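Local coordinates for 2,3-dihydroxybenzoate-AMP ligase (Mycobacterium smegmatis, PDB 5KEI), which belongs to the ANL superfamily of AMP-binding enzymes, with a large AMP-binding region and a smaller C-terminal domain, at residues H475-H479 with P480-A484; P508-L512 with A513-A517. All coordinates share one frame; numbering follows the deposited sequence.

Interaction 1. Residues H475-H479 with P480-A484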
loop_
_atom_site.group_PDB
_atom_site.type_symbol
_atom_site.label_atom_id
_atom_site.label_comp_id
_atom_site.label_asym_id
_atom_site.label_seq_id
_atom_site.Cartn_x
_atom_site.Cartn_y
_atom_site.Cartn_z
ATOM N N HIS A 475 9.913 -17.429 2.558
ATOM C CA HIS A 475 9.860 -18.524 1.585
ATOM C C HIS A 475 9.208 -19.777 2.157
ATOM O O HIS A 475 8.428 -20.454 1.484
ATOM C CB HIS A 475 11.278 -18.900 1.104
ATOM C CG HIS A 475 11.850 -17.983 0.062
ATOM N ND1 HIS A 475 11.334 -17.890 -1.210
ATOM C CD2 HIS A 475 12.923 -17.157 0.098
ATOM C CE1 HIS A 475 12.055 -17.031 -1.912
ATOM N NE2 HIS A 475 13.020 -16.571 -1.140
ATOM N N LEU A 476 9.575 -20.101 3.394
ATOM C CA LEU A 476 9.084 -21.301 4.062
ATOM C C LEU A 476 7.603 -21.173 4.353
ATOM O O LEU A 476 6.862 -22.148 4.243
ATOM C CB LEU A 476 9.854 -21.550 5.361
ATOM C CG LEU A 476 11.298 -22.035 5.235
ATOM C CD1 LEU A 476 11.917 -22.177 6.608
ATOM C CD2 LEU A 476 11.398 -23.358 4.458
ATOM N N LEU A 477 7.187 -19.959 4.720
ATOM C CA LEU A 477 5.796 -19.647 5.023
ATOM C C LEU A 477 4.860 -19.827 3.820
ATOM O O LEU A 477 3.663 -20.010 4.005
ATOM C CB LEU A 477 5.688 -18.215 5.562
ATOM C CG LEU A 477 6.257 -17.998 6.970
ATOM C CD1 LEU A 477 6.500 -16.530 7.249
ATOM C CD2 LEU A 477 5.328 -18.589 8.011
ATOM N N THR A 478 5.391 -19.807 2.598
ATOM C CA THR A 478 4.539 -20.008 1.424
ATOM C C THR A 478 4.141 -21.464 1.244
ATOM O O THR A 478 3.376 -21.791 0.342
ATOM C CB THR A 478 5.203 -19.536 0.118
ATOM O OG1 THR A 478 6.245 -20.447 -0.263
ATOM C CG2 THR A 478 5.741 -18.106 0.269
ATOM N N HIS A 479 4.683 -22.333 2.089
ATOM C CA HIS A 479 4.251 -23.725 2.175
ATOM C C HIS A 479 2.961 -23.798 3.003
ATOM O O HIS A 479 2.869 -23.203 4.097
ATOM C CB HIS A 479 5.356 -24.573 2.801
ATOM C CG HIS A 479 5.243 -26.041 2.542
ATOM N ND1 HIS A 479 4.268 -26.829 3.117
ATOM C CD2 HIS A 479 6.014 -26.877 1.805
ATOM C CE1 HIS A 479 4.430 -28.083 2.726
ATOM N NE2 HIS A 479 5.486 -28.140 1.934
ATOM N N PRO A 480 1.950 -24.512 2.479
ATOM C CA PRO A 480 0.650 -24.687 3.147
ATOM C C PRO A 480 0.751 -25.430 4.481
ATOM O O PRO A 480 -0.150 -25.327 5.311
ATOM C CB PRO A 480 -0.162 -25.501 2.133
ATOM C CG PRO A 480 0.866 -26.178 1.277
ATOM C CD PRO A 480 1.996 -25.197 1.177
ATOM N N SER A 481 1.836 -26.165 4.688
ATOM C CA SER A 481 2.020 -26.887 5.942
ATOM C C SER A 481 2.749 -26.056 6.992
ATOM O O SER A 481 2.672 -26.355 8.179
ATOM C CB SER A 481 2.767 -28.203 5.701
ATOM O OG SER A 481 1.970 -29.114 4.954
ATOM N N VAL A 482 3.448 -25.012 6.558
ATOM C CA VAL A 482 4.138 -24.126 7.491
ATOM C C VAL A 482 3.246 -22.954 7.918
ATOM O O VAL A 482 2.952 -22.033 7.127
ATOM C CB VAL A 482 5.440 -23.569 6.892
ATOM C CG1 VAL A 482 6.181 -22.730 7.926
ATOM C CG2 VAL A 482 6.320 -24.698 6.379
ATOM N N TRP A 483 2.807 -23.005 9.174
ATOM C CA TRP A 483 2.016 -21.932 9.748
ATOM C C TRP A 483 2.901 -20.753 10.124
ATOM O O TRP A 483 2.737 -19.675 9.575
ATOM C CB TRP A 483 1.246 -22.409 10.977
ATOM C CG TRP A 483 0.363 -21.323 11.537
ATOM C CD1 TRP A 483 0.592 -20.572 12.660
ATOM C CD2 TRP A 483 -0.874 -20.855 10.986
ATOM N NE1 TRP A 483 -0.431 -19.669 12.841
ATOM C CE2 TRP A 483 -1.350 -19.828 11.827
ATOM C CE3 TRP A 483 -1.636 -21.212 9.867
ATOM C CZ2 TRP A 483 -2.551 -19.152 11.590
ATOM C CZ3 TRP A 483 -2.827 -20.545 9.632
ATOM C CH2 TRP A 483 -3.269 -19.526 10.485
ATOM N N ALA A 484 3.809 -20.970 11.080
ATOM C CA ALA A 484 4.825 -19.991 11.487
ATOM C C ALA A 484 6.223 -20.585 11.257
ATOM O O ALA A 484 6.377 -21.805 11.245
ATOM C CB ALA A 484 4.645 -19.601 12.947
#
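His-479 and Val-482 are the ends of a type I beta turn that carries the chain from helix 469-477 into strand 482-492, in the C-terminal domain of this ANL-family enzyme. The turn is closed by Val-482 N, which donates to His-479 O at 3.1 Å. The bond is bent (138° at the hydrogen), and the donor sits above the carbonyl plane. A second bond inside the turn uses the imidazole. Ser-481 N donates to His-479 ND1 at 3.0 Å and lies in the ring plane, at the ring edge. ND1 therefore acts as an acceptor here. ND1 comes within range of Ser-481 N with CG anti to the backbone N (chi1 -161°), and the imidazole crosses the Pro-480 ring at a slant. The two bonds satisfy two successive backbone N-H groups of the turn. Pro-480 has no N-H to offer, and its O accepts from Asn-506 ND2.

On the helix side, His-475 O takes two bonds from one residue. Thr-478 OG1 donates to it at 2.8 Å, and Thr-478 N at 3.3 Å, both from the same face of the carbonyl. Thr-478 OG1 is also hydrogen-bonded to His-518 NE2. Leu-476 O accepts from His-479 N at 3.1 Å.

Trp-483 and Ala-484 form a classic beta bulge opposite Val-504, and Trp-483 NE1 is hydrogen-bonded to Glu-423 OE1. Between the two segments the apolar contacts are few. Val-482 turns CG2 to His-479 CB at 3.7 Å, while Leu-477 CD2 meets Val-482 CG1 at 4.2 Å.

Interaction 2. Residues P508-L512 with A513-A517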
loop_
_atom_site.group_PDB
_atom_site.type_symbol
_atom_site.label_atom_id
_atom_site.label_comp_id
_atom_site.label_asym_id
_atom_site.label_seq_id
_atom_site.Cartn_x
_atom_site.Cartn_y
_atom_site.Cartn_z
ATOM N N PRO A 508 -0.159 -32.403 9.192
ATOM C CA PRO A 508 0.937 -33.323 9.514
ATOM C C PRO A 508 2.280 -32.731 9.095
ATOM O O PRO A 508 2.341 -32.061 8.058
ATOM C CB PRO A 508 0.603 -34.581 8.695
ATOM C CG PRO A 508 -0.842 -34.446 8.335
ATOM C CD PRO A 508 -1.068 -32.971 8.181
ATOM N N PRO A 509 3.341 -32.965 9.889
ATOM C CA PRO A 509 4.616 -32.325 9.570
ATOM C C PRO A 509 5.196 -32.793 8.242
ATOM O O PRO A 509 4.771 -33.789 7.657
ATOM C CB PRO A 509 5.513 -32.720 10.748
ATOM C CG PRO A 509 4.885 -33.917 11.325
ATOM C CD PRO A 509 3.419 -33.748 11.132
ATOM N N VAL A 510 6.166 -32.030 7.767
ATOM C CA VAL A 510 6.782 -32.247 6.475
ATOM C C VAL A 510 8.275 -32.415 6.721
ATOM O O VAL A 510 8.823 -31.779 7.614
ATOM C CB VAL A 510 6.454 -31.065 5.524
ATOM C CG1 VAL A 510 7.595 -30.748 4.598
ATOM C CG2 VAL A 510 5.160 -31.343 4.751
ATOM N N SER A 511 8.931 -33.290 5.964
ATOM C CA SER A 511 10.361 -33.534 6.164
ATOM C C SER A 511 11.218 -32.404 5.599
ATOM O O SER A 511 10.759 -31.631 4.761
ATOM C CB SER A 511 10.774 -34.857 5.522
ATOM O OG SER A 511 10.798 -34.747 4.110
ATOM N N LEU A 512 12.464 -32.325 6.054
ATOM C CA LEU A 512 13.373 -31.288 5.595
ATOM C C LEU A 512 13.542 -31.367 4.083
ATOM O O LEU A 512 13.637 -30.347 3.404
ATOM C CB LEU A 512 14.730 -31.413 6.288
ATOM C CG LEU A 512 15.787 -30.343 5.969
ATOM C CD1 LEU A 512 15.415 -29.006 6.612
ATOM C CD2 LEU A 512 17.199 -30.776 6.382
ATOM N N ALA A 513 13.560 -32.583 3.551
ATOM C CA ALA A 513 13.794 -32.755 2.127
ATOM C C ALA A 513 12.618 -32.227 1.321
ATOM O O ALA A 513 12.790 -31.722 0.218
ATOM C CB ALA A 513 14.059 -34.209 1.797
ATOM N N GLU A 514 11.419 -32.328 1.874
ATOM C CA GLU A 514 10.264 -31.739 1.212
ATOM C C GLU A 514 10.346 -30.208 1.254
ATOM O O GLU A 514 10.197 -29.548 0.223
ATOM C CB GLU A 514 8.968 -32.261 1.837
ATOM C CG GLU A 514 8.713 -33.749 1.523
ATOM C CD GLU A 514 7.945 -34.496 2.615
ATOM O OE1 GLU A 514 7.110 -33.873 3.314
ATOM O OE2 GLU A 514 8.182 -35.715 2.771
ATOM N N LEU A 515 10.623 -29.647 2.425
ATOM C CA LEU A 515 10.841 -28.206 2.541
ATOM C C LEU A 515 11.968 -27.733 1.624
ATOM O O LEU A 515 11.866 -26.669 1.015
ATOM C CB LEU A 515 11.139 -27.821 3.991
ATOM C CG LEU A 515 9.895 -27.787 4.888
ATOM C CD1 LEU A 515 10.222 -27.405 6.325
ATOM C CD2 LEU A 515 8.868 -26.832 4.316
ATOM N N HIS A 516 13.039 -28.521 1.524
ATOM C CA HIS A 516 14.136 -28.222 0.594
ATOM C C HIS A 516 13.652 -28.183 -0.862
ATOM O O HIS A 516 14.011 -27.290 -1.623
ATOM C CB HIS A 516 15.268 -29.252 0.736
ATOM C CG HIS A 516 16.330 -28.866 1.719
ATOM N ND1 HIS A 516 17.654 -28.702 1.361
ATOM C CD2 HIS A 516 16.271 -28.613 3.047
ATOM C CE1 HIS A 516 18.355 -28.369 2.426
ATOM N NE2 HIS A 516 17.539 -28.303 3.466
ATOM N N ALA A 517 12.839 -29.157 -1.251
ATOM C CA ALA A 517 12.259 -29.166 -2.595
ATOM C C ALA A 517 11.411 -27.908 -2.849
ATOM O O ALA A 517 11.470 -27.313 -3.927
ATOM C CB ALA A 517 11.421 -30.418 -2.794
#
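Ser-511 and Glu-514 form a capping box at the start of helix 512-521, with Ser-511 as the N-cap. Its two side-chain-to-backbone bonds are both weak. Glu-514 N donates to Ser-511 OG at 3.4 Å, and Ser-511 N donates back to Glu-514 OE1 at 3.3 Å. Ser-511 OG sits between its own backbone N and carbonyl carbon (chi1 73°), close to the first turn of the helix. The Glu-514 chain bends at chi2 (149°), and its carboxylate returns to the N-cap residue. The helix N-terminus would probably favour this negative charge.

Two backbone bonds are firmer. Leu-515 N reaches Ser-511 O at 3.1 Å in a nearly straight bond (172°). His-516 N reaches Leu-512 O at 2.7 Å. Glu-514 N also makes a weak bond to Ser-511 O.

Apolar packing flanks the cap. Val-510 CG1 lies 3.4 Å from Glu-514 CB and 3.8 Å from Leu-515 CG, so the residue before the N-cap leans on the first turn. The Leu-512 and His-516 side chains meet at an oblique angle. His-516 NE2 is hydrogen-bonded to Pro-530 O, and the CD2 corner of the same ring lies 3.4 Å from Leu-512 CG.

Both contacts belong to the C-terminal domain. Their centres are 11 Å apart, on the same side of the chain's centre. They come in series: interaction 1 joins helix 469-477 to strand 482-492, strand 498-505 follows, and interaction 2 then opens helix 512-521. Strands 482-492 and 498-505 are antiparallel neighbours in one mixed sheet, so the turn and the helix cap lie close in space. They touch by packing. Leu-515 CD2 is 3.8 Å from His-479 CD2 and 3.9 Å from Val-482 CG2, while Val-510 CG2 is 3.9 Å from Ser-481 OG. The turn leaving one helix is thus packed against the start of the next.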